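PDB 7DWM: transcriptional regulator from Vibrio virus VP882, which probably binds DNA as a LuxR-type transcriptional regulator and holds the small molecule 3,5-dimethylpyrazin-2-ol (DPO) in its PAS domain. Local coordinates for residues Q77-L91 against W100-M112. Residues are numbered along the deposited sequence; the frame is centred on the assembly and turned at random.
Sequences QDRLVEQGREKKIVL and WRVFTFTKTPLIM. With A1U (3,5-dimethylpyrazin-2-ol), chain C.
Lys107 rises from its strand to meet Gln77 and Asp78 of helix 71-80, two polar side chains that cross its chain at about a right angle. Its NZ gives a hydrogen bond to Gln77 OE1, 2.8 Å away, lying in the carbonyl plane on a lone pair. Lys107 NZ also makes a salt bridge to Asp78 OD2 at 3.2 Å, weak as a hydrogen bond. A bend at the third torsion (chi3 74°) brings the end of the buried lysine between these two acceptors, and from there NZ also makes a long, weak hydrogen bond to OAI of the bound 3,5-dimethylpyrazin-2-ol. Asp78 is itself positioned from outside, with OD1 bonded to Thr120 OG1 and OD2 salt-bridged to Lys31.

Alongside the helix contact, the two strands run antiparallel. Lys88 and Lys107 exchange backbone N-H...O bonds, both 2.8 Å between N and O, and Val90 and Phe105 form the next hydrogen-bonded pair; Ile89 faces Thr106 in the non-hydrogen-bonded pair between them.

Apolar contacts extend the join at both ends. Val81, first residue of a type I turn running to Gly84, sets CG2 3.4 Å from Pro109 CD, while Leu91 CD1 meets Val102 CG1 at 3.6 Å. The Phe105 ring offers one face to the ligand, whose CAC stands 3.7 Å above the ring plane, offset toward the rim.

This is the 88-96/99-110 hairpin of a PAS fold, with a helix packed over one face of the antiparallel sheet and the ligand pocket between them; Phe105 and Lys107 supply part of its wall.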
# COMPACT_ATOMS: atom_id res chain seq x y z
N GLN A 77 -3.00 14.21 14.33
CA GLN A 77 -2.66 13.92 12.94
C GLN A 77 -3.20 15.02 12.04
O GLN A 77 -2.47 15.57 11.20
CB GLN A 77 -3.22 12.55 12.54
CG GLN A 77 -2.93 11.43 13.54
CD GLN A 77 -3.93 10.30 13.46
OE1 GLN A 77 -4.89 10.35 12.69
NE2 GLN A 77 -3.72 9.26 14.27
N ASP A 78 -4.46 15.40 12.27
CA ASP A 78 -5.14 16.40 11.46
C ASP A 78 -4.43 17.74 11.39
O ASP A 78 -4.83 18.58 10.58
CB ASP A 78 -6.55 16.61 11.99
CG ASP A 78 -7.50 15.55 11.51
OD1 ASP A 78 -7.65 15.41 10.28
OD2 ASP A 78 -8.10 14.86 12.37
N ARG A 79 -3.41 17.97 12.22
CA ARG A 79 -2.70 19.24 12.12
C ARG A 79 -1.33 19.10 11.47
O ARG A 79 -0.87 20.05 10.82
CB ARG A 79 -2.57 19.89 13.50
CG ARG A 79 -3.87 19.88 14.30
CD ARG A 79 -4.64 21.18 14.12
NE ARG A 79 -5.56 21.11 12.99
CZ ARG A 79 -6.76 20.54 13.04
NH1 ARG A 79 -7.53 20.52 11.96
NH2 ARG A 79 -7.21 20.00 14.17
N LEU A 80 -0.74 17.90 11.48
CA LEU A 80 0.58 17.70 10.89
C LEU A 80 0.49 17.40 9.41
O LEU A 80 1.48 17.58 8.70
CB LEU A 80 1.30 16.55 11.59
CG LEU A 80 2.25 16.95 12.72
CD1 LEU A 80 3.34 15.88 13.01
CD2 LEU A 80 2.84 18.34 12.45
N VAL A 81 -0.68 16.99 8.96
CA VAL A 81 -1.04 17.13 7.55
C VAL A 81 -1.14 18.60 7.16
O VAL A 81 -0.66 19.00 6.09
CB VAL A 81 -2.34 16.35 7.28
CG1 VAL A 81 -3.44 16.77 8.24
CG2 VAL A 81 -2.79 16.56 5.86
N GLU A 82 -1.77 19.42 8.00
CA GLU A 82 -2.09 20.78 7.58
C GLU A 82 -0.85 21.65 7.45
O GLU A 82 -0.83 22.58 6.63
CB GLU A 82 -3.10 21.42 8.54
CG GLU A 82 -4.55 21.21 8.12
CD GLU A 82 -5.52 21.24 9.28
OE1 GLU A 82 -5.13 21.75 10.35
OE2 GLU A 82 -6.67 20.76 9.14
N GLN A 83 0.22 21.30 8.16
CA GLN A 83 1.46 22.10 8.01
C GLN A 83 2.33 21.48 6.92
O GLN A 83 3.56 21.60 7.03
CB GLN A 83 2.24 22.15 9.32
CG GLN A 83 1.66 23.12 10.33
CD GLN A 83 1.92 22.61 11.72
OE1 GLN A 83 3.06 22.41 12.11
NE2 GLN A 83 0.85 22.38 12.46
N GLY A 84 1.72 20.78 5.95
CA GLY A 84 2.51 20.18 4.86
C GLY A 84 1.71 19.88 3.61
O GLY A 84 0.48 19.69 3.71
N ARG A 85 2.37 19.91 2.45
CA ARG A 85 1.75 19.57 1.15
C ARG A 85 1.46 18.07 1.06
O ARG A 85 0.39 17.71 0.55
CB ARG A 85 2.70 19.93 -0.01
CG ARG A 85 3.37 21.28 0.13
CD ARG A 85 4.80 21.20 0.64
NE ARG A 85 5.58 22.38 0.29
CZ ARG A 85 5.13 23.63 0.35
NH1 ARG A 85 3.90 23.88 0.76
NH2 ARG A 85 5.92 24.62 0.01
N GLU A 86 2.40 17.25 1.56
CA GLU A 86 2.38 15.77 1.46
C GLU A 86 1.25 15.15 2.29
O GLU A 86 0.79 15.78 3.25
CB GLU A 86 3.74 15.19 1.84
CG GLU A 86 4.32 15.79 3.11
CD GLU A 86 5.52 16.70 2.93
OE1 GLU A 86 5.76 17.14 1.78
OE2 GLU A 86 6.20 16.98 3.92
N LYS A 87 0.81 13.96 1.88
CA LYS A 87 -0.28 13.20 2.54
C LYS A 87 0.32 12.29 3.61
O LYS A 87 1.51 12.01 3.52
CB LYS A 87 -0.93 12.27 1.52
CG LYS A 87 -0.32 10.88 1.48
CD LYS A 87 -0.70 10.07 0.27
CE LYS A 87 0.31 9.00 -0.08
NZ LYS A 87 1.63 9.27 0.55
N LYS A 88 -0.48 11.89 4.60
CA LYS A 88 -0.03 10.94 5.61
C LYS A 88 -1.08 9.86 5.80
O LYS A 88 -2.29 10.13 5.86
CB LYS A 88 0.26 11.62 6.97
CG LYS A 88 1.52 12.49 7.00
CD LYS A 88 1.21 13.88 6.47
CE LYS A 88 2.38 14.49 5.72
NZ LYS A 88 2.20 15.96 5.57
N ILE A 89 -0.61 8.62 5.90
CA ILE A 89 -1.45 7.44 6.01
C ILE A 89 -1.48 7.01 7.46
O ILE A 89 -0.43 6.91 8.12
CB ILE A 89 -0.95 6.32 5.08
CG1 ILE A 89 -0.69 6.86 3.68
CG2 ILE A 89 -1.96 5.19 5.00
CD1 ILE A 89 0.36 6.08 2.91
N VAL A 90 -2.68 6.75 7.96
CA VAL A 90 -2.89 6.27 9.32
C VAL A 90 -3.50 4.88 9.30
O VAL A 90 -4.52 4.63 8.64
CB VAL A 90 -3.71 7.27 10.14
CG1 VAL A 90 -5.15 7.06 9.94
CG2 VAL A 90 -3.41 7.05 11.66
N LEU A 91 -2.82 3.96 9.98
CA LEU A 91 -3.32 2.64 10.31
C LEU A 91 -4.24 2.78 11.51
O LEU A 91 -3.77 3.09 12.62
CB LEU A 91 -2.17 1.68 10.60
CG LEU A 91 -2.51 0.29 11.18
CD1 LEU A 91 -3.36 -0.53 10.21
CD2 LEU A 91 -1.24 -0.46 11.55
N TRP A 100 -14.31 -5.51 14.91
CA TRP A 100 -12.96 -5.01 14.76
C TRP A 100 -12.56 -5.00 13.29
O TRP A 100 -12.81 -5.96 12.56
CB TRP A 100 -11.97 -5.87 15.56
CG TRP A 100 -11.92 -5.53 17.01
CD1 TRP A 100 -12.76 -5.98 17.99
CD2 TRP A 100 -10.98 -4.66 17.67
NE1 TRP A 100 -12.41 -5.45 19.21
CE2 TRP A 100 -11.32 -4.64 19.03
CE3 TRP A 100 -9.89 -3.91 17.23
CZ2 TRP A 100 -10.60 -3.89 19.97
CZ3 TRP A 100 -9.18 -3.16 18.15
CH2 TRP A 100 -9.54 -3.16 19.51
N ARG A 101 -11.93 -3.91 12.86
CA ARG A 101 -11.43 -3.82 11.50
C ARG A 101 -10.08 -3.11 11.50
O ARG A 101 -9.73 -2.35 12.41
CB ARG A 101 -12.40 -3.08 10.56
CG ARG A 101 -13.81 -3.65 10.47
CD ARG A 101 -13.83 -5.04 9.85
NE ARG A 101 -13.85 -5.02 8.39
CZ ARG A 101 -14.24 -6.04 7.63
NH1 ARG A 101 -14.65 -7.17 8.20
NH2 ARG A 101 -14.23 -5.93 6.31
N VAL A 102 -9.33 -3.38 10.43
CA VAL A 102 -8.02 -2.81 10.16
C VAL A 102 -8.20 -1.87 8.98
O VAL A 102 -8.25 -2.31 7.83
CB VAL A 102 -6.98 -3.90 9.86
CG1 VAL A 102 -5.61 -3.28 9.63
CG2 VAL A 102 -6.93 -4.94 10.97
N PHE A 103 -8.32 -0.58 9.25
CA PHE A 103 -8.46 0.40 8.19
C PHE A 103 -7.15 1.14 7.97
O PHE A 103 -6.31 1.26 8.86
CB PHE A 103 -9.57 1.41 8.52
CG PHE A 103 -10.89 1.08 7.89
CD1 PHE A 103 -11.43 1.90 6.92
CD2 PHE A 103 -11.59 -0.06 8.27
CE1 PHE A 103 -12.65 1.60 6.33
CE2 PHE A 103 -12.80 -0.37 7.68
CZ PHE A 103 -13.33 0.46 6.72
N THR A 104 -7.01 1.64 6.75
CA THR A 104 -6.06 2.68 6.42
C THR A 104 -6.84 3.97 6.22
O THR A 104 -7.74 4.02 5.37
CB THR A 104 -5.28 2.29 5.16
OG1 THR A 104 -4.33 1.26 5.48
CG2 THR A 104 -4.59 3.49 4.52
N PHE A 105 -6.50 5.00 6.98
CA PHE A 105 -7.06 6.34 6.80
C PHE A 105 -5.97 7.26 6.26
O PHE A 105 -5.02 7.60 6.98
CB PHE A 105 -7.66 6.88 8.09
CG PHE A 105 -9.06 6.40 8.34
CD1 PHE A 105 -10.15 7.09 7.83
CD2 PHE A 105 -9.29 5.24 9.07
CE1 PHE A 105 -11.44 6.64 8.05
CE2 PHE A 105 -10.58 4.79 9.29
CZ PHE A 105 -11.65 5.49 8.78
N THR A 106 -6.11 7.65 4.99
CA THR A 106 -5.18 8.56 4.33
C THR A 106 -5.66 10.00 4.47
O THR A 106 -6.75 10.34 4.01
CB THR A 106 -5.04 8.19 2.85
OG1 THR A 106 -6.15 8.72 2.11
CG2 THR A 106 -5.01 6.68 2.69
N LYS A 107 -4.85 10.83 5.13
CA LYS A 107 -5.22 12.21 5.39
C LYS A 107 -4.30 13.15 4.62
O LYS A 107 -3.07 13.07 4.73
CB LYS A 107 -5.17 12.50 6.89
CG LYS A 107 -5.91 11.43 7.68
CD LYS A 107 -5.62 11.44 9.17
CE LYS A 107 -6.30 12.60 9.86
NZ LYS A 107 -6.21 12.49 11.35
N THR A 108 -4.92 14.03 3.83
CA THR A 108 -4.31 14.95 2.89
C THR A 108 -4.73 16.39 3.19
O THR A 108 -5.84 16.62 3.67
CB THR A 108 -4.69 14.60 1.45
OG1 THR A 108 -4.04 15.51 0.55
CG2 THR A 108 -6.21 14.66 1.27
N PRO A 109 -3.86 17.36 2.93
CA PRO A 109 -4.26 18.77 3.10
C PRO A 109 -5.37 19.17 2.14
O PRO A 109 -5.36 18.80 0.96
CB PRO A 109 -2.96 19.54 2.83
CG PRO A 109 -1.85 18.52 2.91
CD PRO A 109 -2.47 17.22 2.49
N LEU A 110 -6.32 19.94 2.64
CA LEU A 110 -7.42 20.46 1.82
C LEU A 110 -7.07 21.82 1.24
O LEU A 110 -7.02 22.84 1.95
CB LEU A 110 -8.72 20.50 2.61
CG LEU A 110 -9.94 20.84 1.75
CD1 LEU A 110 -11.17 20.03 2.12
CD2 LEU A 110 -10.27 22.30 1.84
N ILE A 111 -6.75 21.83 -0.05
CA ILE A 111 -6.59 23.07 -0.81
C ILE A 111 -7.75 23.21 -1.77
O ILE A 111 -8.35 22.24 -2.22
CB ILE A 111 -5.21 23.06 -1.51
CG1 ILE A 111 -4.12 22.57 -0.56
CG2 ILE A 111 -4.86 24.43 -2.08
CD1 ILE A 111 -3.79 21.11 -0.70
N MET A 112 -8.10 24.47 -2.03
CA MET A 112 -9.25 24.84 -2.82
C MET A 112 -8.89 26.01 -3.72
O MET A 112 -7.78 26.54 -3.61
CB MET A 112 -10.41 25.27 -1.91
CG MET A 112 -10.69 24.46 -0.67
SD MET A 112 -11.16 25.54 0.69
CE MET A 112 -9.67 26.53 0.86
CAB A1U C . -9.95 7.51 12.20
CAC A1U C . -11.34 7.45 11.93
CAE A1U C . -11.28 9.67 11.20
CAF A1U C . -9.90 9.65 11.50
CAG A1U C . -12.09 6.17 12.21
CAH A1U C . -11.97 10.88 10.64
NAA A1U C . -9.20 8.63 11.99
NAD A1U C . -11.98 8.55 11.43
OAI A1U C . -9.21 10.85 11.24